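Local coordinates for protein berberine bridge enzyme-like 28 (Arabidopsis thaliana, PDB 5D79) that binds FAD as an oxidoreductase of the berberine bridge enzyme-like family and takes part in the plant's adaptation to salt stress, at residues 78-84 and 125-131; 254-258 and 341-345; 412-418 and 499-503. All coordinates share one frame. Residues are numbered along the deposited sequence.

Contact 1 (78-84 and 125-131); sequences PVSIITP and FAVIDLR
P78 lays its ring over one face of the F125 phenyl ring, a CH-pi contact with P78 CB 3.8 Å from the ring centroid and 3.4 Å from F125 CE2. F125 takes a p rotamer, which brings its ring across to the proline. From here two parallel beta strands, 80-82 and 125-129, run side by side, their axes 4.6 Å apart at closest and inclined by 20°. In register, I81 faces V127 (CA to CA 4.5 Å) and I82 faces I128 (CA to CA 5.1 Å). V127 is bonded on both sides, V127 N to S80 O (2.8 Å) and I82 N to V127 O (2.8 Å), and D129 N to I82 O (2.9 Å) continues the pattern; at the start F125 O accepts from V79 N (3.0 Å), one residue before the regular position. On one face I81 CG1 packs on V127 CB at 4.0 Å; on the other lie I82 and I128, with P84 CG 4.0 Å from I128 CG2. Beyond the pairing a water donates to both P84 O (2.6 Å) and D129 O (2.7 Å). D129 ends its strand in an Asx turn, OD1 accepting from R131 N at 3.0 Å, and its OD2 forms a salt bridge with R131 NH2 (2.8 Å). The pair forms the centre of the small four-stranded sheet in the PCMH-type FAD-binding domain, and L130 touches the bound FAD. Strand 49-50 flanks 80-82 and strand 103-107 flanks 125-129, R107 giving D129 a second salt bridge; helix 58-63 packs on the I81 face and helix 87-100 on the I128 face.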
ATOM      1  N   PRO A  78       6.579  21.998  -2.734  1.00 37.45           N
ATOM      2  CA  PRO A  78       8.004  21.911  -3.073  1.00 32.31           C
ATOM      3  C   PRO A  78       8.457  23.092  -3.925  1.00 39.62           C
ATOM      4  O   PRO A  78       7.662  23.676  -4.657  1.00 36.84           O
ATOM      5  CB  PRO A  78       8.098  20.611  -3.866  1.00 30.98           C
ATOM      6  CG  PRO A  78       6.761  20.496  -4.522  1.00 38.87           C
ATOM      7  CD  PRO A  78       5.769  21.053  -3.526  1.00 38.04           C
ATOM      8  N   VAL A  79       9.739  23.422  -3.834  1.00 41.83           N
ATOM      9  CA  VAL A  79      10.305  24.541  -4.573  1.00 41.77           C
ATOM     10  C   VAL A  79      10.773  24.046  -5.958  1.00 45.00           C
ATOM     11  O   VAL A  79      11.074  24.842  -6.862  1.00 45.02           O
ATOM     12  CB  VAL A  79      11.446  25.195  -3.758  1.00 38.20           C
ATOM     13  CG1 VAL A  79      12.640  24.263  -3.670  1.00 37.23           C
ATOM     14  CG2 VAL A  79      11.819  26.548  -4.318  1.00 41.23           C
ATOM     15  N   SER A  80      10.793  22.722  -6.125  1.00 43.37           N
ATOM     16  CA  SER A  80      11.063  22.112  -7.428  1.00 42.03           C
ATOM     17  C   SER A  80      10.572  20.653  -7.531  1.00 38.92           C
ATOM     18  O   SER A  80      10.547  19.912  -6.539  1.00 32.51           O
ATOM     19  CB  SER A  80      12.567  22.188  -7.758  1.00 39.95           C
ATOM     20  OG  SER A  80      13.377  21.617  -6.745  1.00 34.24           O
ATOM     21  N   ILE A  81      10.159  20.274  -8.742  1.00 38.15           N
ATOM     22  CA  ILE A  81       9.843  18.893  -9.084  1.00 39.42           C
ATOM     23  C   ILE A  81      10.703  18.464 -10.258  1.00 31.13           C
ATOM     24  O   ILE A  81      10.826  19.186 -11.231  1.00 32.27           O
ATOM     25  CB  ILE A  81       8.359  18.709  -9.457  1.00 40.89           C
ATOM     26  CG1 ILE A  81       7.454  19.149  -8.303  1.00 40.12           C
ATOM     27  CG2 ILE A  81       8.069  17.264  -9.858  1.00 29.09           C
ATOM     28  CD1 ILE A  81       6.001  19.299  -8.699  1.00 37.50           C
ATOM     29  N   ILE A  82      11.304  17.290 -10.166  1.00 30.11           N
ATOM     30  CA  ILE A  82      12.086  16.750 -11.266  1.00 31.92           C
ATOM     31  C   ILE A  82      11.448  15.435 -11.735  1.00 35.12           C
ATOM     32  O   ILE A  82      11.180  14.538 -10.929  1.00 33.19           O
ATOM     33  CB  ILE A  82      13.569  16.521 -10.860  1.00 34.17           C
ATOM     34  CG1 ILE A  82      14.173  17.784 -10.230  1.00 34.70           C
ATOM     35  CG2 ILE A  82      14.397  16.096 -12.055  1.00 30.78           C
ATOM     36  CD1 ILE A  82      14.100  17.831  -8.698  1.00 32.92           C
ATOM     37  N   THR A  83      11.173  15.344 -13.035  1.00 37.40           N
ATOM     38  CA  THR A  83      10.630  14.123 -13.631  1.00 37.25           C
ATOM     39  C   THR A  83      11.709  13.451 -14.480  1.00 36.93           C
ATOM     40  O   THR A  83      11.745  13.629 -15.697  1.00 37.79           O
ATOM     41  CB  THR A  83       9.347  14.391 -14.510  1.00 45.20           C
ATOM     42  OG1 THR A  83       9.672  15.164 -15.678  1.00 42.85           O
ATOM     43  CG2 THR A  83       8.274  15.112 -13.709  1.00 45.17           C
ATOM     44  N   PRO A  84      12.594  12.671 -13.832  1.00 35.41           N
ATOM     45  CA  PRO A  84      13.716  12.007 -14.508  1.00 34.50           C
ATOM     46  C   PRO A  84      13.266  11.101 -15.658  1.00 37.90           C
ATOM     47  O   PRO A  84      12.160  10.566 -15.607  1.00 39.14           O
ATOM     48  CB  PRO A  84      14.358  11.183 -13.386  1.00 30.97           C
ATOM     49  CG  PRO A  84      13.249  10.999 -12.370  1.00 30.20           C
ATOM     50  CD  PRO A  84      12.486  12.268 -12.418  1.00 30.17           C
ATOM     51  N   PHE A 125      11.705  21.548   0.301  1.00 41.28           N
ATOM     52  CA  PHE A 125      12.048  20.288  -0.344  1.00 37.54           C
ATOM     53  C   PHE A 125      11.810  20.321  -1.843  1.00 36.81           C
ATOM     54  O   PHE A 125      11.232  21.261  -2.375  1.00 39.81           O
ATOM     55  CB  PHE A 125      11.248  19.138   0.276  1.00 36.24           C
ATOM     56  CG  PHE A 125       9.784  19.155  -0.076  1.00 37.70           C
ATOM     57  CD1 PHE A 125       8.912  20.036   0.550  1.00 36.69           C
ATOM     58  CD2 PHE A 125       9.273  18.282  -1.029  1.00 38.10           C
ATOM     59  CE1 PHE A 125       7.558  20.050   0.225  1.00 33.29           C
ATOM     60  CE2 PHE A 125       7.920  18.292  -1.353  1.00 32.38           C
ATOM     61  CZ  PHE A 125       7.065  19.178  -0.726  1.00 30.21           C
ATOM     62  N   ALA A 126      12.268  19.278  -2.518  1.00 33.06           N
ATOM     63  CA  ALA A 126      11.981  19.079  -3.921  1.00 30.38           C
ATOM     64  C   ALA A 126      11.373  17.685  -4.087  1.00 30.45           C
ATOM     65  O   ALA A 126      11.434  16.873  -3.159  1.00 28.63           O
ATOM     66  CB  ALA A 126      13.238  19.232  -4.743  1.00 31.13           C
ATOM     67  N   VAL A 127      10.791  17.411  -5.256  1.00 28.61           N
ATOM     68  CA  VAL A 127      10.155  16.121  -5.526  1.00 27.23           C
ATOM     69  C   VAL A 127      10.796  15.399  -6.706  1.00 27.08           C
ATOM     70  O   VAL A 127      10.937  15.966  -7.772  1.00 28.69           O
ATOM     71  CB  VAL A 127       8.636  16.286  -5.817  1.00 35.99           C
ATOM     72  CG1 VAL A 127       8.053  15.001  -6.384  1.00 25.83           C
ATOM     73  CG2 VAL A 127       7.883  16.702  -4.563  1.00 26.93           C
ATOM     74  N   ILE A 128      11.194  14.148  -6.498  1.00 28.88           N
ATOM     75  CA  ILE A 128      11.580  13.250  -7.587  1.00 31.02           C
ATOM     76  C   ILE A 128      10.362  12.408  -8.025  1.00 31.95           C
ATOM     77  O   ILE A 128      10.080  11.351  -7.438  1.00 27.60           O
ATOM     78  CB  ILE A 128      12.737  12.293  -7.173  1.00 29.53           C
ATOM     79  CG1 ILE A 128      13.854  13.047  -6.449  1.00 31.25           C
ATOM     80  CG2 ILE A 128      13.292  11.560  -8.380  1.00 25.32           C
ATOM     81  CD1 ILE A 128      14.901  12.144  -5.856  1.00 30.53           C
ATOM     82  N   ASP A 129       9.639  12.890  -9.037  1.00 30.71           N
ATOM     83  CA  ASP A 129       8.458  12.206  -9.564  1.00 26.53           C
ATOM     84  C   ASP A 129       8.901  11.194 -10.621  1.00 28.86           C
ATOM     85  O   ASP A 129       9.533  11.563 -11.615  1.00 29.65           O
ATOM     86  CB  ASP A 129       7.471  13.231 -10.147  1.00 29.56           C
ATOM     87  CG  ASP A 129       6.091  12.636 -10.487  1.00 29.49           C
ATOM     88  OD1 ASP A 129       6.013  11.586 -11.160  1.00 31.11           O
ATOM     89  OD2 ASP A 129       5.070  13.252 -10.096  1.00 26.62           O
ATOM     90  N   LEU A 130       8.560   9.924 -10.405  1.00 27.43           N
ATOM     91  CA  LEU A 130       9.069   8.823 -11.231  1.00 28.29           C
ATOM     92  C   LEU A 130       8.160   8.455 -12.389  1.00 28.31           C
ATOM     93  O   LEU A 130       8.338   7.410 -13.009  1.00 27.38           O
ATOM     94  CB  LEU A 130       9.298   7.583 -10.372  1.00 21.89           C
ATOM     95  CG  LEU A 130      10.334   7.772  -9.268  1.00 21.95           C
ATOM     96  CD1 LEU A 130      10.334   6.590  -8.334  1.00 20.92           C
ATOM     97  CD2 LEU A 130      11.703   7.967  -9.882  1.00 27.25           C
ATOM     98  N   ARG A 131       7.208   9.330 -12.691  1.00 23.35           N
ATOM     99  CA  ARG A 131       6.195   9.068 -13.703  1.00 31.53           C
ATOM    100  C   ARG A 131       6.739   8.662 -15.078  1.00 33.64           C
ATOM    101  O   ARG A 131       6.058   7.978 -15.827  1.00 30.68           O
ATOM    102  CB  ARG A 131       5.312  10.301 -13.864  1.00 32.33           C
ATOM    103  CG  ARG A 131       6.000  11.504 -14.496  1.00 28.21           C
ATOM    104  CD  ARG A 131       5.040  12.657 -14.507  1.00 30.34           C
ATOM    105  NE  ARG A 131       4.319  12.688 -13.242  1.00 33.02           N
ATOM    106  CZ  ARG A 131       3.363  13.554 -12.939  1.00 38.61           C
ATOM    107  NH1 ARG A 131       2.997  14.478 -13.819  1.00 40.44           N
ATOM    108  NH2 ARG A 131       2.773  13.493 -11.752  1.00 40.94           N
TER
HETATM  109  O   HOH W   1       9.991  10.812 -14.160  1.00 31.01           O

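Contact 2 (254-258 and 341-345); sequences TVFKV and LWFAD
An off-centre cation-pi contact tops this strand-helix junction: K257 NZ lies 4.7 Å from the centroid of the six-membered ring of W342, 29° from its normal. The lysine reaches it through a t, t, m, t side chain, its CE 3.7 Å from W342 CH2. Segment 254-258 is a beta strand, so V255 and K257 both point toward the helix end while F256, between them, points away. W342, with chi1 t and chi2 near 84°, projects toward the strand and bridges a CA-to-CA gap of 8.3 Å to V255. V255 CG2 sits over the face of the indole, 3.7 Å from the centroid of its five-membered ring and 3.5 Å from CE2; the backbone F256 O approaches W342 CH2 at 3.4 Å. F343 adds a looser apolar touch, its CE2 4.3 Å from V255 CG1. No hydrogen bond joins the segments. Residues 341-343 are the last turn of helix 336-343, which closes in a Schellman motif with D345, at positive phi, as C-prime residue and D345 N bonded to W342 O (3.0 Å). The strand pairs with 331-334 and 298-306, making this the packing of a helix C-terminus against one face of a seven-stranded antiparallel sheet.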
ATOM      1  N   THR A 254     -12.052 -18.638  -9.775  1.00 15.64           N
ATOM      2  CA  THR A 254     -13.431 -18.388  -9.385  1.00 16.05           C
ATOM      3  C   THR A 254     -13.525 -17.257  -8.375  1.00 16.06           C
ATOM      4  O   THR A 254     -12.909 -17.326  -7.306  1.00 15.14           O
ATOM      5  CB  THR A 254     -14.084 -19.652  -8.773  1.00 16.02           C
ATOM      6  OG1 THR A 254     -13.972 -20.753  -9.680  1.00 17.91           O
ATOM      7  CG2 THR A 254     -15.547 -19.409  -8.483  1.00 15.16           C
ATOM      8  N   VAL A 255     -14.304 -16.225  -8.714  1.00 15.67           N
ATOM      9  CA  VAL A 255     -14.687 -15.201  -7.741  1.00 16.41           C
ATOM     10  C   VAL A 255     -16.126 -15.425  -7.241  1.00 18.44           C
ATOM     11  O   VAL A 255     -16.912 -16.131  -7.871  1.00 16.06           O
ATOM     12  CB  VAL A 255     -14.562 -13.768  -8.312  1.00 13.26           C
ATOM     13  CG1 VAL A 255     -13.127 -13.489  -8.747  1.00 12.37           C
ATOM     14  CG2 VAL A 255     -15.567 -13.531  -9.459  1.00 14.50           C
ATOM     15  N   PHE A 256     -16.453 -14.825  -6.096  1.00 18.79           N
ATOM     16  CA  PHE A 256     -17.795 -14.921  -5.513  1.00 17.78           C
ATOM     17  C   PHE A 256     -18.148 -13.713  -4.644  1.00 16.32           C
ATOM     18  O   PHE A 256     -17.282 -13.047  -4.077  1.00 14.23           O
ATOM     19  CB  PHE A 256     -17.941 -16.207  -4.688  1.00 18.97           C
ATOM     20  CG  PHE A 256     -17.044 -16.273  -3.464  1.00 22.55           C
ATOM     21  CD1 PHE A 256     -15.762 -16.798  -3.553  1.00 22.32           C
ATOM     22  CD2 PHE A 256     -17.501 -15.838  -2.219  1.00 19.46           C
ATOM     23  CE1 PHE A 256     -14.959 -16.871  -2.438  1.00 24.17           C
ATOM     24  CE2 PHE A 256     -16.698 -15.913  -1.101  1.00 19.42           C
ATOM     25  CZ  PHE A 256     -15.427 -16.426  -1.209  1.00 20.80           C
ATOM     26  N   LYS A 257     -19.437 -13.432  -4.545  1.00 18.14           N
ATOM     27  CA  LYS A 257     -19.900 -12.327  -3.735  1.00 17.86           C
ATOM     28  C   LYS A 257     -21.162 -12.770  -3.034  1.00 19.51           C
ATOM     29  O   LYS A 257     -22.041 -13.383  -3.645  1.00 22.52           O
ATOM     30  CB  LYS A 257     -20.144 -11.084  -4.595  1.00 20.21           C
ATOM     31  CG  LYS A 257     -20.596  -9.848  -3.830  1.00 26.36           C
ATOM     32  CD  LYS A 257     -20.627  -8.612  -4.727  1.00 33.13           C
ATOM     33  CE  LYS A 257     -19.224  -8.282  -5.260  1.00 38.50           C
ATOM     34  NZ  LYS A 257     -19.166  -7.134  -6.228  1.00 39.17           N
ATOM     35  N   VAL A 258     -21.232 -12.502  -1.738  1.00 16.60           N
ATOM     36  CA  VAL A 258     -22.449 -12.722  -0.980  1.00 19.60           C
ATOM     37  C   VAL A 258     -22.735 -11.476  -0.156  1.00 21.04           C
ATOM     38  O   VAL A 258     -21.854 -10.948   0.510  1.00 20.56           O
ATOM     39  CB  VAL A 258     -22.347 -13.955  -0.071  1.00 21.73           C
ATOM     40  CG1 VAL A 258     -23.495 -13.980   0.930  1.00 21.54           C
ATOM     41  CG2 VAL A 258     -22.324 -15.227  -0.907  1.00 21.45           C
ATOM     42  N   LEU A 341      -9.997  -6.813 -12.552  1.00 15.63           N
ATOM     43  CA  LEU A 341     -11.012  -5.819 -12.876  1.00 18.25           C
ATOM     44  C   LEU A 341     -12.186  -5.970 -11.926  1.00 18.96           C
ATOM     45  O   LEU A 341     -12.813  -4.999 -11.520  1.00 15.64           O
ATOM     46  CB  LEU A 341     -11.496  -5.959 -14.326  1.00 17.95           C
ATOM     47  CG  LEU A 341     -10.720  -5.291 -15.459  1.00 23.19           C
ATOM     48  CD1 LEU A 341      -9.378  -5.940 -15.625  1.00 27.02           C
ATOM     49  CD2 LEU A 341     -11.498  -5.405 -16.743  1.00 26.50           C
ATOM     50  N   TRP A 342     -12.481  -7.214 -11.584  1.00 17.82           N
ATOM     51  CA  TRP A 342     -13.612  -7.514 -10.736  1.00 15.24           C
ATOM     52  C   TRP A 342     -13.422  -6.838  -9.392  1.00 16.22           C
ATOM     53  O   TRP A 342     -14.259  -6.061  -8.949  1.00 16.78           O
ATOM     54  CB  TRP A 342     -13.751  -9.025 -10.580  1.00 15.55           C
ATOM     55  CG  TRP A 342     -15.064  -9.503 -10.046  1.00 17.19           C
ATOM     56  CD1 TRP A 342     -16.219  -9.739 -10.758  1.00 17.76           C
ATOM     57  CD2 TRP A 342     -15.353  -9.843  -8.693  1.00 13.73           C
ATOM     58  NE1 TRP A 342     -17.204 -10.194  -9.916  1.00 15.83           N
ATOM     59  CE2 TRP A 342     -16.697 -10.269  -8.645  1.00 15.74           C
ATOM     60  CE3 TRP A 342     -14.607  -9.825  -7.511  1.00 15.91           C
ATOM     61  CZ2 TRP A 342     -17.308 -10.672  -7.458  1.00 19.31           C
ATOM     62  CZ3 TRP A 342     -15.216 -10.225  -6.331  1.00 14.63           C
ATOM     63  CH2 TRP A 342     -16.551 -10.645  -6.315  1.00 14.25           C
ATOM     64  N   PHE A 343     -12.295  -7.116  -8.754  1.00 15.53           N
ATOM     65  CA  PHE A 343     -12.040  -6.565  -7.434  1.00 17.37           C
ATOM     66  C   PHE A 343     -11.837  -5.059  -7.505  1.00 20.45           C
ATOM     67  O   PHE A 343     -12.080  -4.362  -6.527  1.00 28.01           O
ATOM     68  CB  PHE A 343     -10.835  -7.245  -6.786  1.00 13.69           C
ATOM     69  CG  PHE A 343     -11.182  -8.500  -6.048  1.00 11.98           C
ATOM     70  CD1 PHE A 343     -11.747  -8.438  -4.791  1.00 11.45           C
ATOM     71  CD2 PHE A 343     -10.947  -9.742  -6.616  1.00 14.56           C
ATOM     72  CE1 PHE A 343     -12.067  -9.583  -4.112  1.00 14.09           C
ATOM     73  CE2 PHE A 343     -11.263 -10.889  -5.946  1.00 11.34           C
ATOM     74  CZ  PHE A 343     -11.827 -10.811  -4.690  1.00 15.07           C
ATOM     75  N   ALA A 344     -11.413  -4.553  -8.656  1.00 16.14           N
ATOM     76  CA  ALA A 344     -11.237  -3.114  -8.812  1.00 17.43           C
ATOM     77  C   ALA A 344     -12.554  -2.397  -9.169  1.00 22.24           C
ATOM     78  O   ALA A 344     -12.540  -1.228  -9.533  1.00 23.61           O
ATOM     79  CB  ALA A 344     -10.190  -2.832  -9.857  1.00 14.30           C
ATOM     80  N   ASP A 345     -13.676  -3.111  -9.080  1.00 24.76           N
ATOM     81  CA  ASP A 345     -15.028  -2.545  -9.221  1.00 24.31           C
ATOM     82  C   ASP A 345     -15.407  -2.029 -10.603  1.00 24.11           C
ATOM     83  O   ASP A 345     -16.248  -1.137 -10.725  1.00 26.19           O
ATOM     84  CB  ASP A 345     -15.242  -1.412  -8.222  1.00 29.98           C
ATOM     85  CG  ASP A 345     -15.631  -1.914  -6.860  1.00 38.79           C
ATOM     86  OD1 ASP A 345     -16.633  -2.654  -6.767  1.00 42.29           O
ATOM     87  OD2 ASP A 345     -14.929  -1.581  -5.881  1.00 44.81           O
TER

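Contact 3 (412-418 and 499-503); sequences EYETPFP and YFKNN
This is a largely buried, polar loop-to-helix-end contact, in which the loop between helix 406-409 and strand 425-434 wraps round the residues that follow the C-terminus of helix 488-500. N503 lies at its heart. With chi1 m, its side chain points into the bend of the loop, and ND2 donates to E412 O (3.0 Å) and P416 O (2.6 Å), while T415 O lies 3.0 Å from the same ND2. A single amide thus gathers carbonyls from both ends of the turn, whose residues 412-414 have helical backbone angles before T415 becomes extended, and ties them to the segment after helix 488-500. E412, t at chi1 and chi2, reaches across to N502: OE1 accepts from N502 ND2 (2.9 Å) and OE2 from the backbone N502 N (3.2 Å). Residues 500-503 form a type II' beta turn, K501 at phi 46° and psi -122°, closed by N503 N to F500 O (2.9 Å). P418 closes the other flank, CD 3.2 Å from Y499 O and CB 3.2 Å from F500 O, with its CA 5.4 Å from that of F500. P416 O meets the edge of the F500 ring, 3.8 Å from CD1, and P416 CB is 4.4 Å from the same carbon. Segment 499-503 lies within the C-terminal berberine bridge enzyme (BBE) family region and leads directly into helix 504-514, whose L507 packs on P416 and F500; W226 of helix 222-227 touches P416 and N503, and also donates to Y413 O.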
ATOM      1  N   GLU A 412       8.502 -14.033  10.774  1.00 18.27           N
ATOM      2  CA  GLU A 412       8.598 -12.578  10.921  1.00 19.88           C
ATOM      3  C   GLU A 412       9.879 -11.985  10.300  1.00 23.18           C
ATOM      4  O   GLU A 412       9.817 -10.974   9.593  1.00 19.33           O
ATOM      5  CB  GLU A 412       8.522 -12.208  12.408  1.00 20.07           C
ATOM      6  CG  GLU A 412       8.675 -10.719  12.704  1.00 20.19           C
ATOM      7  CD  GLU A 412       8.789 -10.424  14.188  1.00 21.65           C
ATOM      8  OE1 GLU A 412       9.367 -11.263  14.918  1.00 27.24           O
ATOM      9  OE2 GLU A 412       8.293  -9.359  14.621  1.00 16.70           O
ATOM     10  N   TYR A 413      11.019 -12.644  10.555  1.00 21.36           N
ATOM     11  CA  TYR A 413      12.349 -12.156  10.189  1.00 15.08           C
ATOM     12  C   TYR A 413      12.645 -12.143   8.687  1.00 15.29           C
ATOM     13  O   TYR A 413      13.603 -11.519   8.255  1.00 17.39           O
ATOM     14  CB  TYR A 413      13.419 -13.006  10.896  1.00 17.44           C
ATOM     15  CG  TYR A 413      13.750 -14.299  10.155  1.00 21.26           C
ATOM     16  CD1 TYR A 413      13.030 -15.468  10.390  1.00 18.40           C
ATOM     17  CD2 TYR A 413      14.787 -14.348   9.218  1.00 15.74           C
ATOM     18  CE1 TYR A 413      13.321 -16.632   9.703  1.00 14.91           C
ATOM     19  CE2 TYR A 413      15.077 -15.510   8.529  1.00 15.39           C
ATOM     20  CZ  TYR A 413      14.343 -16.642   8.775  1.00 16.35           C
ATOM     21  OH  TYR A 413      14.639 -17.790   8.089  1.00 16.78           O
ATOM     22  N   GLU A 414      11.844 -12.838   7.891  1.00 13.11           N
ATOM     23  CA  GLU A 414      12.181 -13.049   6.485  1.00 15.89           C
ATOM     24  C   GLU A 414      12.204 -11.782   5.641  1.00 16.45           C
ATOM     25  O   GLU A 414      13.078 -11.619   4.800  1.00 18.94           O
ATOM     26  CB  GLU A 414      11.219 -14.057   5.860  1.00 17.54           C
ATOM     27  CG  GLU A 414      11.429 -15.470   6.400  1.00 23.53           C
ATOM     28  CD  GLU A 414      10.578 -16.504   5.696  1.00 26.45           C
ATOM     29  OE1 GLU A 414       9.923 -17.315   6.393  1.00 24.64           O
ATOM     30  OE2 GLU A 414      10.571 -16.500   4.447  1.00 30.37           O
ATOM     31  N   THR A 415      11.224 -10.907   5.836  1.00 18.92           N
ATOM     32  CA  THR A 415      11.224  -9.588   5.211  1.00 14.38           C
ATOM     33  C   THR A 415      10.835  -8.605   6.304  1.00 13.85           C
ATOM     34  O   THR A 415      10.305  -9.014   7.337  1.00 17.58           O
ATOM     35  CB  THR A 415      10.250  -9.495   4.007  1.00 16.23           C
ATOM     36  OG1 THR A 415       8.898  -9.509   4.470  1.00 21.92           O
ATOM     37  CG2 THR A 415      10.460 -10.641   3.023  1.00 16.67           C
ATOM     38  N   PRO A 416      11.110  -7.309   6.106  1.00 13.97           N
ATOM     39  CA  PRO A 416      10.798  -6.347   7.173  1.00 16.80           C
ATOM     40  C   PRO A 416       9.339  -6.370   7.665  1.00 19.98           C
ATOM     41  O   PRO A 416       9.126  -6.152   8.865  1.00 20.13           O
ATOM     42  CB  PRO A 416      11.144  -5.001   6.532  1.00 16.97           C
ATOM     43  CG  PRO A 416      12.276  -5.334   5.607  1.00 14.23           C
ATOM     44  CD  PRO A 416      11.924  -6.700   5.041  1.00 13.26           C
ATOM     45  N   PHE A 417       8.373  -6.639   6.784  1.00 16.48           N
ATOM     46  CA  PHE A 417       6.977  -6.806   7.192  1.00 10.78           C
ATOM     47  C   PHE A 417       6.870  -7.899   8.270  1.00 16.04           C
ATOM     48  O   PHE A 417       7.212  -9.063   8.026  1.00 16.50           O
ATOM     49  CB  PHE A 417       6.102  -7.145   5.974  1.00 13.79           C
ATOM     50  CG  PHE A 417       4.650  -7.312   6.298  1.00 12.50           C
ATOM     51  CD1 PHE A 417       4.160  -8.532   6.752  1.00 11.12           C
ATOM     52  CD2 PHE A 417       3.771  -6.251   6.147  1.00 14.89           C
ATOM     53  CE1 PHE A 417       2.826  -8.694   7.059  1.00 13.87           C
ATOM     54  CE2 PHE A 417       2.428  -6.402   6.443  1.00 18.87           C
ATOM     55  CZ  PHE A 417       1.953  -7.633   6.903  1.00 18.81           C
ATOM     56  N   PRO A 418       6.407  -7.527   9.472  1.00 15.65           N
ATOM     57  CA  PRO A 418       6.517  -8.438  10.611  1.00 14.43           C
ATOM     58  C   PRO A 418       5.277  -9.279  10.910  1.00 15.96           C
ATOM     59  O   PRO A 418       5.351 -10.213  11.710  1.00 18.79           O
ATOM     60  CB  PRO A 418       6.767  -7.471  11.765  1.00 12.60           C
ATOM     61  CG  PRO A 418       5.878  -6.327  11.424  1.00 10.80           C
ATOM     62  CD  PRO A 418       6.022  -6.173   9.912  1.00 12.81           C
ATOM     63  N   TYR A 499       5.000  -0.617  13.222  1.00 13.35           N
ATOM     64  CA  TYR A 499       5.075  -0.990  11.820  1.00 13.20           C
ATOM     65  C   TYR A 499       5.874  -2.270  11.586  1.00 16.40           C
ATOM     66  O   TYR A 499       5.511  -3.081  10.739  1.00 16.03           O
ATOM     67  CB  TYR A 499       5.731   0.127  11.020  1.00 13.68           C
ATOM     68  CG  TYR A 499       4.927   1.375  10.768  1.00 14.77           C
ATOM     69  CD1 TYR A 499       3.568   1.324  10.474  1.00 15.77           C
ATOM     70  CD2 TYR A 499       5.553   2.620  10.760  1.00 20.79           C
ATOM     71  CE1 TYR A 499       2.848   2.497  10.208  1.00 17.10           C
ATOM     72  CE2 TYR A 499       4.843   3.788  10.490  1.00 21.65           C
ATOM     73  CZ  TYR A 499       3.500   3.721  10.214  1.00 17.34           C
ATOM     74  OH  TYR A 499       2.823   4.885   9.958  1.00 14.60           O
ATOM     75  N   PHE A 500       6.981  -2.434  12.317  1.00 14.96           N
ATOM     76  CA  PHE A 500       7.960  -3.462  11.990  1.00 12.74           C
ATOM     77  C   PHE A 500       8.272  -4.463  13.097  1.00 16.34           C
ATOM     78  O   PHE A 500       9.020  -5.415  12.862  1.00 13.79           O
ATOM     79  CB  PHE A 500       9.256  -2.795  11.557  1.00 15.53           C
ATOM     80  CG  PHE A 500       9.092  -1.897  10.376  1.00 19.02           C
ATOM     81  CD1 PHE A 500       8.736  -2.421   9.146  1.00 14.66           C
ATOM     82  CD2 PHE A 500       9.295  -0.537  10.488  1.00 16.30           C
ATOM     83  CE1 PHE A 500       8.586  -1.612   8.055  1.00 15.91           C
ATOM     84  CE2 PHE A 500       9.145   0.277   9.392  1.00 19.44           C
ATOM     85  CZ  PHE A 500       8.788  -0.265   8.172  1.00 17.47           C
ATOM     86  N   LYS A 501       7.710  -4.238  14.286  1.00 14.54           N
ATOM     87  CA  LYS A 501       7.904  -5.096  15.467  1.00 17.69           C
ATOM     88  C   LYS A 501       9.374  -5.468  15.711  1.00 17.07           C
ATOM     89  O   LYS A 501      10.209  -4.583  15.866  1.00 18.33           O
ATOM     90  CB  LYS A 501       7.038  -6.352  15.358  1.00 17.62           C
ATOM     91  CG  LYS A 501       5.546  -6.028  15.297  1.00 18.15           C
ATOM     92  CD  LYS A 501       4.699  -7.156  15.860  1.00 19.28           C
ATOM     93  CE  LYS A 501       3.341  -6.645  16.302  1.00 23.28           C
ATOM     94  NZ  LYS A 501       2.316  -7.721  16.267  1.00 24.29           N
ATOM     95  N   ASN A 502       9.698  -6.757  15.742  1.00 16.53           N
ATOM     96  CA  ASN A 502      11.069  -7.176  16.060  1.00 20.04           C
ATOM     97  C   ASN A 502      12.066  -6.907  14.936  1.00 22.63           C
ATOM     98  O   ASN A 502      13.275  -7.051  15.115  1.00 23.04           O
ATOM     99  CB  ASN A 502      11.094  -8.658  16.427  1.00 16.70           C
ATOM    100  CG  ASN A 502      10.206  -8.968  17.612  1.00 18.69           C
ATOM    101  OD1 ASN A 502      10.241  -8.267  18.615  1.00 16.54           O
ATOM    102  ND2 ASN A 502       9.382 -10.001  17.491  1.00 21.20           N
ATOM    103  N   ASN A 503      11.553  -6.505  13.777  1.00 24.88           N
ATOM    104  CA  ASN A 503      12.393  -6.191  12.630  1.00 20.57           C
ATOM    105  C   ASN A 503      12.958  -4.780  12.677  1.00 19.14           C
ATOM    106  O   ASN A 503      13.791  -4.417  11.845  1.00 22.49           O
ATOM    107  CB  ASN A 503      11.606  -6.366  11.331  1.00 18.49           C
ATOM    108  CG  ASN A 503      11.415  -7.819  10.944  1.00 17.93           C
ATOM    109  OD1 ASN A 503      12.222  -8.692  11.304  1.00 17.77           O
ATOM    110  ND2 ASN A 503      10.362  -8.085  10.178  1.00 12.06           N
TER

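The three contacts follow one another along the chain and do not touch. Contact 1 and contact 2 lie on opposite sides of the chain's centre, their centres 37 Å apart; contact 3 is 30 Å from contact 1 and 31 Å from contact 2, centre to centre. The bound FAD relates them: the L130 side chain of contact 1 comes within about 3 Å of it, that of F417 in contact 3 within about 8 Å, and that of F343 in contact 2 within about 9 Å. Only contact 1 holds a residue of the cofactor pocket, its R131 side chain about 11 Å from that of H111, the histidine of covalent flavin attachment, unlinked here.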